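Local coordinates for protein integral membrane indolylacetylinositol arabinosyltransferase EmbC (Mycolicibacterium smegmatis, PDB 7BVE) that is a membrane-embedded glycosyltransferase that probably polymerises arabinose into the arabinan of the mycobacterial cell wall and binds the antitubercular drug ethambutol, at residues 71-76 with 196-201; 139-144 with 152-157; 813-818 with 831-836; 819-824 with 904-909. All blocks are in the same frame, centred on the assembly; numbering follows the deposited sequence.

Contact 1: residues 71-76 with 196-201; sequences TVPCQA and EGLQLS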
loop_
_atom_site.group_PDB
_atom_site.type_symbol
_atom_site.label_atom_id
_atom_site.label_comp_id
_atom_site.label_asym_id
_atom_site.label_seq_id
_atom_site.Cartn_x
_atom_site.Cartn_y
_atom_site.Cartn_z
ATOM N N THR A 71 -12.445 -44.240 -28.542
ATOM C CA THR A 71 -12.906 -44.767 -29.825
ATOM C C THR A 71 -14.236 -45.479 -29.590
ATOM O O THR A 71 -14.246 -46.629 -29.158
ATOM C CB THR A 71 -11.871 -45.711 -30.421
ATOM O OG1 THR A 71 -10.636 -45.010 -30.602
ATOM C CG2 THR A 71 -12.326 -46.248 -31.761
ATOM N N VAL A 72 -15.339 -44.807 -29.894
ATOM C CA VAL A 72 -16.677 -45.330 -29.618
ATOM C C VAL A 72 -17.269 -45.929 -30.888
ATOM O O VAL A 72 -17.187 -45.301 -31.950
ATOM C CB VAL A 72 -17.584 -44.221 -29.065
ATOM C CG1 VAL A 72 -18.967 -44.738 -28.802
ATOM C CG2 VAL A 72 -16.998 -43.642 -27.806
ATOM N N PRO A 73 -17.874 -47.119 -30.848
ATOM C CA PRO A 73 -18.569 -47.629 -32.038
ATOM C C PRO A 73 -19.910 -46.950 -32.301
ATOM O O PRO A 73 -20.259 -45.964 -31.649
ATOM C CB PRO A 73 -18.742 -49.119 -31.726
ATOM C CG PRO A 73 -18.741 -49.193 -30.262
ATOM C CD PRO A 73 -17.804 -48.128 -29.783
ATOM N N CYS A 74 -20.663 -47.463 -33.276
ATOM C CA CYS A 74 -21.941 -46.879 -33.671
ATOM C C CYS A 74 -23.100 -47.326 -32.787
ATOM O O CYS A 74 -23.886 -46.496 -32.321
ATOM C CB CYS A 74 -22.251 -47.237 -35.123
ATOM S SG CYS A 74 -22.395 -49.000 -35.457
ATOM N N GLN A 75 -23.228 -48.632 -32.558
ATOM C CA GLN A 75 -24.353 -49.174 -31.809
ATOM C C GLN A 75 -24.225 -48.985 -30.304
ATOM O O GLN A 75 -25.108 -49.444 -29.572
ATOM C CB GLN A 75 -24.520 -50.658 -32.125
ATOM C CG GLN A 75 -24.897 -50.933 -33.563
ATOM C CD GLN A 75 -26.224 -50.314 -33.938
ATOM O OE1 GLN A 75 -26.279 -49.343 -34.690
ATOM N NE2 GLN A 75 -27.306 -50.874 -33.414
ATOM N N ALA A 76 -23.154 -48.352 -29.824
ATOM C CA ALA A 76 -23.079 -47.990 -28.415
ATOM C C ALA A 76 -24.110 -46.926 -28.070
ATOM O O ALA A 76 -24.716 -46.970 -26.995
ATOM C CB ALA A 76 -21.675 -47.503 -28.074
ATOM N N GLU A 196 -18.042 -54.275 -28.312
ATOM C CA GLU A 196 -16.652 -54.368 -28.727
ATOM C C GLU A 196 -16.167 -53.022 -29.249
ATOM O O GLU A 196 -16.954 -52.119 -29.541
ATOM C CB GLU A 196 -16.476 -55.453 -29.784
ATOM C CG GLU A 196 -16.810 -56.836 -29.261
ATOM C CD GLU A 196 -15.881 -57.282 -28.149
ATOM O OE1 GLU A 196 -14.679 -56.945 -28.191
ATOM O OE2 GLU A 196 -16.360 -57.965 -27.219
ATOM N N GLY A 197 -14.851 -52.897 -29.376
ATOM C CA GLY A 197 -14.292 -51.564 -29.473
ATOM C C GLY A 197 -14.412 -50.912 -28.113
ATOM O O GLY A 197 -14.262 -51.576 -27.081
ATOM N N LEU A 198 -14.706 -49.610 -28.114
ATOM C CA LEU A 198 -14.997 -48.816 -26.915
ATOM C C LEU A 198 -13.836 -48.873 -25.922
ATOM O O LEU A 198 -13.889 -49.538 -24.891
ATOM C CB LEU A 198 -16.315 -49.243 -26.270
ATOM C CG LEU A 198 -16.871 -48.321 -25.191
ATOM C CD1 LEU A 198 -17.296 -46.985 -25.762
ATOM C CD2 LEU A 198 -18.008 -49.016 -24.499
ATOM N N GLN A 199 -12.733 -48.252 -26.307
ATOM C CA GLN A 199 -11.503 -48.313 -25.527
ATOM C C GLN A 199 -11.008 -46.893 -25.296
ATOM O O GLN A 199 -10.399 -46.293 -26.184
ATOM C CB GLN A 199 -10.459 -49.162 -26.243
ATOM C CG GLN A 199 -9.154 -49.347 -25.497
ATOM C CD GLN A 199 -9.304 -50.168 -24.233
ATOM O OE1 GLN A 199 -10.053 -51.143 -24.195
ATOM N NE2 GLN A 199 -8.575 -49.787 -23.191
ATOM N N LEU A 200 -11.278 -46.354 -24.113
ATOM C CA LEU A 200 -10.626 -45.131 -23.678
ATOM C C LEU A 200 -9.270 -45.468 -23.079
ATOM O O LEU A 200 -9.108 -46.497 -22.423
ATOM C CB LEU A 200 -11.499 -44.388 -22.669
ATOM C CG LEU A 200 -11.062 -43.016 -22.153
ATOM C CD1 LEU A 200 -12.258 -42.130 -22.015
ATOM C CD2 LEU A 200 -10.384 -43.117 -20.803
ATOM N N SER A 201 -8.291 -44.600 -23.315
ATOM C CA SER A 201 -6.963 -44.767 -22.749
ATOM C C SER A 201 -6.390 -43.397 -22.444
ATOM O O SER A 201 -6.646 -42.444 -23.176
ATOM C CB SER A 201 -6.036 -45.516 -23.700
ATOM O OG SER A 201 -6.507 -46.826 -23.927
#
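Leu198, Thr71 and Pro73 bury most of the surface where residues 71-76 meet residues 196-201. Thr71 joins through its backbone: its carbonyl O accepts a weak, bent hydrogen bond from Leu198 N (3.2 Å, 121° at the hydrogen), and Leu198 CA lies equally close to Thr71 O as a CH donor. The next residues hold together by packing. Leu198 CG stands anti to its backbone N (chi1 -168°), which carries CD1 alongside Val72 CG2 at 3.9 Å; the two branched side chains run side by side and point the same way, a good use of aliphatic residues in a buried spot further covered by Trp53. Pro73 crosses Leu198 at about a right angle, its compact ring laying CD against Leu198 CB at 4.0 Å, and its CG lies 3.5 Å from Glu196 O. Gly197 takes a positive phi of 71°, which favours glycine, just before Leu198. Beyond Thr71, Ser201 pairs with Thr69 by backbone hydrogen bonds, so the contact carries on from the pairing of antiparallel strands, where the neighbouring interior strands 67-71 and 201-203 of the sheet of the concanavalin-like domain give way to loops.

Contact 2: residues 139-144 with 152-157; sequences RYLTFT and GEFVGL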
loop_
_atom_site.group_PDB
_atom_site.type_symbol
_atom_site.label_atom_id
_atom_site.label_comp_id
_atom_site.label_asym_id
_atom_site.label_seq_id
_atom_site.Cartn_x
_atom_site.Cartn_y
_atom_site.Cartn_z
ATOM N N ARG A 139 -18.639 -46.281 -38.541
ATOM C CA ARG A 139 -18.138 -47.410 -37.776
ATOM C C ARG A 139 -17.370 -47.016 -36.520
ATOM O O ARG A 139 -17.151 -47.876 -35.664
ATOM C CB ARG A 139 -17.256 -48.274 -38.672
ATOM C CG ARG A 139 -18.023 -48.938 -39.789
ATOM C CD ARG A 139 -17.156 -49.927 -40.531
ATOM N NE ARG A 139 -16.037 -49.269 -41.193
ATOM C CZ ARG A 139 -16.096 -48.751 -42.415
ATOM N NH1 ARG A 139 -17.225 -48.812 -43.107
ATOM N NH2 ARG A 139 -15.028 -48.171 -42.946
ATOM N N TYR A 140 -16.960 -45.760 -36.371
ATOM C CA TYR A 140 -16.179 -45.374 -35.206
ATOM C C TYR A 140 -16.509 -43.941 -34.827
ATOM O O TYR A 140 -17.248 -43.244 -35.521
ATOM C CB TYR A 140 -14.674 -45.507 -35.455
ATOM C CG TYR A 140 -14.183 -46.915 -35.659
ATOM C CD1 TYR A 140 -14.005 -47.768 -34.584
ATOM C CD2 TYR A 140 -13.891 -47.387 -36.929
ATOM C CE1 TYR A 140 -13.557 -49.056 -34.764
ATOM C CE2 TYR A 140 -13.442 -48.671 -37.123
ATOM C CZ TYR A 140 -13.276 -49.503 -36.036
ATOM O OH TYR A 140 -12.827 -50.789 -36.224
ATOM N N LEU A 141 -15.963 -43.528 -33.693
ATOM C CA LEU A 141 -15.962 -42.150 -33.223
ATOM C C LEU A 141 -14.572 -41.841 -32.677
ATOM O O LEU A 141 -14.383 -41.557 -31.494
ATOM C CB LEU A 141 -17.096 -41.910 -32.225
ATOM C CG LEU A 141 -17.367 -40.541 -31.585
ATOM C CD1 LEU A 141 -17.367 -39.468 -32.623
ATOM C CD2 LEU A 141 -18.693 -40.565 -30.857
ATOM N N THR A 142 -13.569 -42.056 -33.522
ATOM C CA THR A 142 -12.172 -41.842 -33.169
ATOM C C THR A 142 -11.929 -40.416 -32.684
ATOM O O THR A 142 -12.405 -39.450 -33.279
ATOM C CB THR A 142 -11.301 -42.139 -34.386
ATOM O OG1 THR A 142 -11.593 -43.455 -34.866
ATOM C CG2 THR A 142 -9.834 -42.068 -34.035
ATOM N N PHE A 143 -11.233 -40.296 -31.557
ATOM C CA PHE A 143 -10.899 -39.011 -30.966
ATOM C C PHE A 143 -9.511 -39.119 -30.355
ATOM O O PHE A 143 -9.134 -40.179 -29.855
ATOM C CB PHE A 143 -11.936 -38.605 -29.916
ATOM C CG PHE A 143 -11.615 -37.333 -29.202
ATOM C CD1 PHE A 143 -11.883 -36.113 -29.777
ATOM C CD2 PHE A 143 -11.032 -37.360 -27.951
ATOM C CE1 PHE A 143 -11.580 -34.947 -29.114
ATOM C CE2 PHE A 143 -10.713 -36.204 -27.303
ATOM C CZ PHE A 143 -10.994 -34.998 -27.876
ATOM N N THR A 144 -8.748 -38.028 -30.408
ATOM C CA THR A 144 -7.379 -38.005 -29.919
ATOM C C THR A 144 -7.084 -36.613 -29.382
ATOM O O THR A 144 -7.515 -35.619 -29.961
ATOM C CB THR A 144 -6.388 -38.370 -31.038
ATOM O OG1 THR A 144 -6.782 -39.599 -31.651
ATOM C CG2 THR A 144 -5.001 -38.572 -30.492
ATOM N N GLY A 152 -11.282 -35.077 -33.839
ATOM C CA GLY A 152 -12.328 -36.077 -33.837
ATOM C C GLY A 152 -12.728 -36.471 -35.240
ATOM O O GLY A 152 -12.501 -35.733 -36.189
ATOM N N GLU A 153 -13.333 -37.652 -35.361
ATOM C CA GLU A 153 -13.690 -38.169 -36.678
ATOM C C GLU A 153 -14.778 -39.232 -36.644
ATOM O O GLU A 153 -14.599 -40.274 -36.015
ATOM C CB GLU A 153 -12.465 -38.762 -37.368
ATOM C CG GLU A 153 -12.772 -39.309 -38.745
ATOM C CD GLU A 153 -11.558 -39.871 -39.442
ATOM O OE1 GLU A 153 -10.464 -39.847 -38.845
ATOM O OE2 GLU A 153 -11.704 -40.346 -40.586
ATOM N N PHE A 154 -15.887 -39.002 -37.342
ATOM C CA PHE A 154 -16.900 -40.028 -37.583
ATOM C C PHE A 154 -16.433 -40.854 -38.775
ATOM O O PHE A 154 -16.488 -40.396 -39.917
ATOM C CB PHE A 154 -18.267 -39.410 -37.849
ATOM C CG PHE A 154 -18.926 -38.807 -36.640
ATOM C CD1 PHE A 154 -19.654 -39.595 -35.764
ATOM C CD2 PHE A 154 -18.843 -37.452 -36.396
ATOM C CE1 PHE A 154 -20.282 -39.045 -34.666
ATOM C CE2 PHE A 154 -19.464 -36.895 -35.291
ATOM C CZ PHE A 154 -20.181 -37.698 -34.423
ATOM N N VAL A 155 -15.977 -42.075 -38.513
ATOM C CA VAL A 155 -15.351 -42.901 -39.539
ATOM C C VAL A 155 -16.439 -43.665 -40.284
ATOM O O VAL A 155 -16.950 -44.670 -39.791
ATOM C CB VAL A 155 -14.322 -43.858 -38.935
ATOM C CG1 VAL A 155 -13.647 -44.672 -40.024
ATOM C CG2 VAL A 155 -13.307 -43.092 -38.119
ATOM N N GLY A 156 -16.776 -43.209 -41.486
ATOM C CA GLY A 156 -17.756 -43.902 -42.294
ATOM C C GLY A 156 -18.678 -43.009 -43.097
ATOM O O GLY A 156 -19.209 -43.441 -44.123
ATOM N N LEU A 157 -18.883 -41.770 -42.661
ATOM C CA LEU A 157 -19.810 -40.875 -43.337
ATOM C C LEU A 157 -19.130 -39.558 -43.685
ATOM O O LEU A 157 -18.073 -39.212 -43.151
ATOM C CB LEU A 157 -21.071 -40.643 -42.488
ATOM C CG LEU A 157 -21.066 -40.058 -41.074
ATOM C CD1 LEU A 157 -21.178 -38.550 -41.061
ATOM C CD2 LEU A 157 -22.218 -40.649 -40.314
#
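This is the strand-to-strand contact of a beta hairpin, made by strands 140-145 and 149-155 in the seven-stranded antiparallel sheet of the concanavalin-like domain. The axes of 140-144 and 152-155 pass 4.8 Å apart, 162° between their directions, so antiparallel. Glu153 N donates to Thr142 O at 2.9 Å, nearly along the C=O axis, and Arg139 N does the same to Val155 O at 2.6 Å, both bonds being bent at the hydrogen; between them Val155 N to Tyr140 O is long and weak at 3.5 Å. On one face of the sheet Leu141 and Phe154 lie side by side. Leu141 CG stands anti to its backbone N, so that CD1 comes over the face of the Phe154 ring, 3.8 Å from the centroid, in a CH-pi contact. Phe154 also packs on Val126 and Ala128 of strand 123-129, so bulky apolar residues suit this buried side. Gly152 brings its CA to the edge of the Phe143 ring. On the other face Val155 CG2 rests 3.8 Å from Tyr140 CB and also touches Thr142 OG1, while Glu153, fully extended, has a long, weak ion pair with Arg171. The hairpin thus has an apolar face turned into the domain and a more polar, partly exposed one, where a beta-branched valine lies among tyrosine, threonine and glutamate.

Contact 3: residues 813-818 with 831-836; sequences GINGSR and PVLGSW
The tight part of this contact is the amide of Asn815, whose ND2 donates to Val832 O at 2.6 Å. The bond is bent, 131° at the hydrogen, and the donor stands above the plane of the carbonyl, although the oxygen lies close to the plane of the amide. Asn815 CG is anti to its backbone N (chi1 -160°), which swings the amide across the opposing chain; ND2 also meets Leu833 CD1, the two side chains crossing at about a right angle, and Asn815 CB rests 4.0 Å from Pro831 CB. A short side chain with an N-H donor suits this reach to a backbone carbonyl. Asn815 belongs to a beta turn closed by Gly816 N to Gly813 O, and the left-handed backbone of Gly816 (phi 74°) calls for glycine. The turn belongs to the long connection between strands 762-764 and 833-834 of the EmbC C-terminal domain, whose family falls in the galactose-binding-like clan. Towards its ends the contact loosens. Ile814, partly exposed, lays CG2 against the proline, 3.7 Å from Pro831 N. Ser817 OG, 4.2 Å from Val832 CB, makes its hydrogen bonds with Pro768 O and Ala819 N, while the exposed Gly816 makes no contact with residues 831-836.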
loop_
_atom_site.group_PDB
_atom_site.type_symbol
_atom_site.label_atom_id
_atom_site.label_comp_id
_atom_site.label_asym_id
_atom_site.label_seq_id
_atom_site.Cartn_x
_atom_site.Cartn_y
_atom_site.Cartn_z
ATOM N N GLY A 813 -44.767 -27.626 0.762
ATOM C CA GLY A 813 -44.306 -27.635 2.130
ATOM C C GLY A 813 -45.448 -27.833 3.116
ATOM O O GLY A 813 -46.626 -27.879 2.744
ATOM N N ILE A 814 -45.079 -27.951 4.394
ATOM C CA ILE A 814 -46.079 -28.107 5.441
ATOM C C ILE A 814 -46.739 -26.768 5.748
ATOM O O ILE A 814 -47.845 -26.725 6.301
ATOM C CB ILE A 814 -45.431 -28.759 6.683
ATOM C CG1 ILE A 814 -46.485 -29.285 7.664
ATOM C CG2 ILE A 814 -44.475 -27.804 7.381
ATOM C CD1 ILE A 814 -45.922 -30.167 8.743
ATOM N N ASN A 815 -46.100 -25.668 5.363
ATOM C CA ASN A 815 -46.677 -24.338 5.454
ATOM C C ASN A 815 -47.157 -23.862 4.083
ATOM O O ASN A 815 -47.545 -22.706 3.906
ATOM C CB ASN A 815 -45.648 -23.376 6.034
ATOM C CG ASN A 815 -46.268 -22.129 6.596
ATOM O OD1 ASN A 815 -47.489 -22.020 6.689
ATOM N ND2 ASN A 815 -45.436 -21.158 6.920
ATOM N N GLY A 816 -47.145 -24.754 3.098
ATOM C CA GLY A 816 -47.336 -24.321 1.730
ATOM C C GLY A 816 -46.136 -23.613 1.155
ATOM O O GLY A 816 -46.268 -22.870 0.179
ATOM N N SER A 817 -44.958 -23.837 1.725
ATOM C CA SER A 817 -43.746 -23.152 1.316
ATOM C C SER A 817 -43.086 -23.872 0.145
ATOM O O SER A 817 -43.241 -25.079 -0.047
ATOM C CB SER A 817 -42.766 -23.057 2.483
ATOM O OG SER A 817 -41.582 -22.389 2.091
ATOM N N ARG A 818 -42.337 -23.101 -0.645
ATOM C CA ARG A 818 -41.582 -23.643 -1.766
ATOM C C ARG A 818 -40.104 -23.280 -1.672
ATOM O O ARG A 818 -39.407 -23.266 -2.692
ATOM C CB ARG A 818 -42.161 -23.151 -3.094
ATOM C CG ARG A 818 -43.577 -23.627 -3.367
ATOM C CD ARG A 818 -44.097 -23.106 -4.696
ATOM N NE ARG A 818 -43.366 -23.673 -5.823
ATOM C CZ ARG A 818 -42.544 -22.979 -6.603
ATOM N NH1 ARG A 818 -42.351 -21.686 -6.377
ATOM N NH2 ARG A 818 -41.917 -23.575 -7.607
ATOM N N PRO A 831 -42.048 -25.668 9.137
ATOM C CA PRO A 831 -42.702 -24.502 8.542
ATOM C C PRO A 831 -41.755 -23.322 8.442
ATOM O O PRO A 831 -40.816 -23.182 9.222
ATOM C CB PRO A 831 -43.843 -24.207 9.517
ATOM C CG PRO A 831 -43.362 -24.731 10.804
ATOM C CD PRO A 831 -42.556 -25.948 10.488
ATOM N N VAL A 832 -42.003 -22.472 7.455
ATOM C CA VAL A 832 -41.199 -21.282 7.220
ATOM C C VAL A 832 -42.134 -20.088 7.111
ATOM O O VAL A 832 -43.146 -20.144 6.404
ATOM C CB VAL A 832 -40.339 -21.411 5.940
ATOM C CG1 VAL A 832 -39.555 -20.143 5.671
ATOM C CG2 VAL A 832 -39.392 -22.577 6.040
ATOM N N LEU A 833 -41.814 -19.021 7.825
ATOM C CA LEU A 833 -42.459 -17.731 7.653
ATOM C C LEU A 833 -41.423 -16.740 7.136
ATOM O O LEU A 833 -40.290 -17.104 6.828
ATOM C CB LEU A 833 -43.116 -17.268 8.952
ATOM C CG LEU A 833 -44.569 -17.689 9.200
ATOM C CD1 LEU A 833 -44.733 -19.159 9.462
ATOM C CD2 LEU A 833 -45.100 -16.940 10.379
ATOM N N GLY A 834 -41.820 -15.481 7.022
ATOM C CA GLY A 834 -40.934 -14.502 6.421
ATOM C C GLY A 834 -41.472 -13.101 6.591
ATOM O O GLY A 834 -42.566 -12.891 7.121
ATOM N N SER A 835 -40.668 -12.135 6.144
ATOM C CA SER A 835 -41.039 -10.730 6.244
ATOM C C SER A 835 -40.621 -9.932 5.017
ATOM O O SER A 835 -40.286 -8.750 5.133
ATOM C CB SER A 835 -40.439 -10.087 7.486
ATOM O OG SER A 835 -40.732 -8.708 7.515
ATOM N N TRP A 836 -40.623 -10.550 3.842
ATOM C CA TRP A 836 -40.205 -9.894 2.613
ATOM C C TRP A 836 -41.365 -9.841 1.630
ATOM O O TRP A 836 -42.184 -10.765 1.575
ATOM C CB TRP A 836 -39.037 -10.631 1.968
ATOM C CG TRP A 836 -38.514 -9.966 0.750
ATOM C CD1 TRP A 836 -37.734 -8.851 0.695
ATOM C CD2 TRP A 836 -38.786 -10.333 -0.602
ATOM N NE1 TRP A 836 -37.467 -8.526 -0.612
ATOM C CE2 TRP A 836 -38.108 -9.418 -1.429
ATOM C CE3 TRP A 836 -39.525 -11.360 -1.197
ATOM C CZ2 TRP A 836 -38.144 -9.501 -2.818
ATOM C CZ3 TRP A 836 -39.559 -11.440 -2.574
ATOM C CH2 TRP A 836 -38.874 -10.517 -3.370
#

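Contact 4: residues 819-824 with 904-909; sequences ARLPYG and PAWRNL
Two flat side chains, Trp906 and Tyr823, carry this contact, and each has a partner over one face. Pro822 lies on the indole of Trp906: its CD stands 3.6 Å from the centroid of the five-membered ring, only 7° off the normal, a CH-pi contact, and Pro822 CG comes 3.4 Å from Trp906 CG. The two side chains cross at about a right angle; the CH groups of the rigid pyrrolidine lie on the electron-rich indole face, and the wide apolar indole gives the proline ring a surface to lie on. Around the same ring Leu821 CD2 reaches Trp906 CZ2 obliquely at 4.4 Å, and Arg820 O approaches NE1 obliquely too. ND2 of Asn908 lies over one face of the Tyr823 ring, 3.8 Å from Tyr823 CE2; the two side chains meet tip to tip, with planes 25° apart. Asn908 OD1 is hydrogen-bonded to Ser866 OG, which probably helps to fix the rotation of its amide. The loop 819-824 thus lies against the start of strand 907-912, which pairs with strand 862-867 in an antiparallel sheet of the EmbC C-terminal domain, while Tyr823 also packs on Ser1024 and Pro1026 of strand 1020-1029, in the neighbouring mixed sheet. Arg907 starts off away from the loop, and its NH1 is hydrogen-bonded to Gly869 O. The buried Trp906 side chain also touches Asp778.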
loop_
_atom_site.group_PDB
_atom_site.type_symbol
_atom_site.label_atom_id
_atom_site.label_comp_id
_atom_site.label_asym_id
_atom_site.label_seq_id
_atom_site.Cartn_x
_atom_site.Cartn_y
_atom_site.Cartn_z
ATOM N N ALA A 819 -39.614 -22.996 -0.473
ATOM C CA ALA A 819 -38.270 -22.478 -0.291
ATOM C C ALA A 819 -37.269 -23.602 -0.057
ATOM O O ALA A 819 -37.620 -24.713 0.347
ATOM C CB ALA A 819 -38.236 -21.501 0.880
ATOM N N ARG A 820 -36.003 -23.292 -0.318
ATOM C CA ARG A 820 -34.916 -24.224 -0.060
ATOM C C ARG A 820 -34.499 -24.119 1.398
ATOM O O ARG A 820 -34.286 -23.018 1.913
ATOM C CB ARG A 820 -33.719 -23.933 -0.966
ATOM C CG ARG A 820 -33.807 -24.493 -2.380
ATOM C CD ARG A 820 -34.567 -23.567 -3.320
ATOM N NE ARG A 820 -33.912 -22.271 -3.463
ATOM C CZ ARG A 820 -34.469 -21.212 -4.041
ATOM N NH1 ARG A 820 -33.799 -20.071 -4.125
ATOM N NH2 ARG A 820 -35.694 -21.295 -4.541
ATOM N N LEU A 821 -34.379 -25.262 2.062
ATOM C CA LEU A 821 -33.976 -25.161 3.456
ATOM C C LEU A 821 -32.508 -25.518 3.627
ATOM O O LEU A 821 -32.005 -26.426 2.954
ATOM C CB LEU A 821 -34.827 -26.077 4.329
ATOM C CG LEU A 821 -36.255 -25.586 4.492
ATOM C CD1 LEU A 821 -37.077 -26.583 5.262
ATOM C CD2 LEU A 821 -36.217 -24.269 5.212
ATOM N N PRO A 822 -31.813 -24.811 4.513
ATOM C CA PRO A 822 -30.400 -25.124 4.758
ATOM C C PRO A 822 -30.244 -26.230 5.779
ATOM O O PRO A 822 -31.226 -26.641 6.406
ATOM C CB PRO A 822 -29.854 -23.805 5.307
ATOM C CG PRO A 822 -31.008 -23.264 6.043
ATOM C CD PRO A 822 -32.226 -23.611 5.254
ATOM N N TYR A 823 -29.014 -26.720 5.920
ATOM C CA TYR A 823 -28.568 -27.632 6.971
ATOM C C TYR A 823 -29.328 -28.956 6.988
ATOM O O TYR A 823 -29.343 -29.649 8.010
ATOM C CB TYR A 823 -28.633 -26.975 8.358
ATOM C CG TYR A 823 -27.824 -25.704 8.464
ATOM C CD1 TYR A 823 -26.452 -25.721 8.346
ATOM C CD2 TYR A 823 -28.436 -24.500 8.757
ATOM C CE1 TYR A 823 -25.708 -24.568 8.446
ATOM C CE2 TYR A 823 -27.699 -23.341 8.870
ATOM C CZ TYR A 823 -26.338 -23.385 8.714
ATOM O OH TYR A 823 -25.597 -22.239 8.827
ATOM N N GLY A 824 -29.960 -29.325 5.880
ATOM C CA GLY A 824 -30.679 -30.578 5.812
ATOM C C GLY A 824 -31.984 -30.594 6.573
ATOM O O GLY A 824 -32.344 -31.623 7.153
ATOM N N PRO A 904 -27.257 -11.828 4.100
ATOM C CA PRO A 904 -28.512 -12.224 4.688
ATOM C C PRO A 904 -28.811 -13.701 4.710
ATOM O O PRO A 904 -29.964 -14.034 4.956
ATOM C CB PRO A 904 -29.473 -11.604 3.741
ATOM C CG PRO A 904 -28.819 -11.733 2.396
ATOM C CD PRO A 904 -27.339 -11.803 2.635
ATOM N N ALA A 905 -27.841 -14.572 4.492
ATOM C CA ALA A 905 -28.113 -15.987 4.384
ATOM C C ALA A 905 -28.494 -16.760 5.578
ATOM O O ALA A 905 -28.192 -16.374 6.692
ATOM C CB ALA A 905 -26.965 -16.641 3.724
ATOM N N TRP A 906 -29.167 -17.880 5.364
ATOM C CA TRP A 906 -29.544 -18.657 6.565
ATOM C C TRP A 906 -28.381 -18.838 7.539
ATOM O O TRP A 906 -27.292 -19.092 7.117
ATOM C CB TRP A 906 -30.106 -20.008 6.159
ATOM C CG TRP A 906 -31.377 -19.992 5.381
ATOM C CD1 TRP A 906 -31.502 -20.036 4.032
ATOM C CD2 TRP A 906 -32.713 -20.009 5.899
ATOM N NE1 TRP A 906 -32.816 -20.071 3.674
ATOM C CE2 TRP A 906 -33.580 -20.044 4.799
ATOM C CE3 TRP A 906 -33.263 -19.997 7.179
ATOM C CZ2 TRP A 906 -34.956 -20.070 4.942
ATOM C CZ3 TRP A 906 -34.624 -20.010 7.325
ATOM C CH2 TRP A 906 -35.454 -20.034 6.218
ATOM N N ARG A 907 -28.680 -18.704 8.827
ATOM C CA ARG A 907 -27.705 -18.860 9.894
ATOM C C ARG A 907 -28.420 -19.389 11.132
ATOM O O ARG A 907 -29.642 -19.542 11.137
ATOM C CB ARG A 907 -27.026 -17.525 10.202
ATOM C CG ARG A 907 -27.960 -16.327 10.156
ATOM C CD ARG A 907 -27.184 -15.028 10.010
ATOM N NE ARG A 907 -28.068 -13.868 9.941
ATOM C CZ ARG A 907 -27.685 -12.620 10.193
ATOM N NH1 ARG A 907 -28.558 -11.626 10.106
ATOM N NH2 ARG A 907 -26.429 -12.367 10.535
ATOM N N ASN A 908 -27.656 -19.669 12.180
ATOM C CA ASN A 908 -28.218 -20.184 13.419
ATOM C C ASN A 908 -28.141 -19.108 14.488
ATOM O O ASN A 908 -27.067 -18.559 14.744
ATOM C CB ASN A 908 -27.474 -21.431 13.887
ATOM C CG ASN A 908 -27.814 -22.657 13.074
ATOM O OD1 ASN A 908 -28.976 -22.972 12.857
ATOM N ND2 ASN A 908 -26.791 -23.348 12.602
ATOM N N LEU A 909 -29.280 -18.802 15.095
ATOM C CA LEU A 909 -29.352 -17.909 16.240
ATOM C C LEU A 909 -29.383 -18.767 17.491
ATOM O O LEU A 909 -30.134 -19.741 17.554
ATOM C CB LEU A 909 -30.603 -17.036 16.178
ATOM C CG LEU A 909 -30.850 -16.113 14.990
ATOM C CD1 LEU A 909 -32.191 -15.449 15.164
ATOM C CD2 LEU A 909 -29.772 -15.090 14.869
#

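Overall arrangement
The four contacts form two distant pairs, with centres 46 to 54 Å apart between pairs. Contacts 1 and 2, 10 Å apart, belong to the concanavalin-like domain: contact 2 and the strands flanking contact 1 (67-71 and 201-203) lie in one seven-stranded sheet, and contact 2 falls along the chain between the two segments of contact 1. They touch where Thr71 CG2 meets Tyr140 and Val72 meets Leu141. Contacts 3 and 4, 13 Å apart, lie in the C-terminal domain, their segments alternating along the chain; Val832 packs on Leu821 and Trp906, joining them. Strand 1056-1062, from near the C-terminus, pairs with strand 38-46 at the edge of the seven-stranded sheet, so the C-terminal part adds a strand to the N-terminal domain.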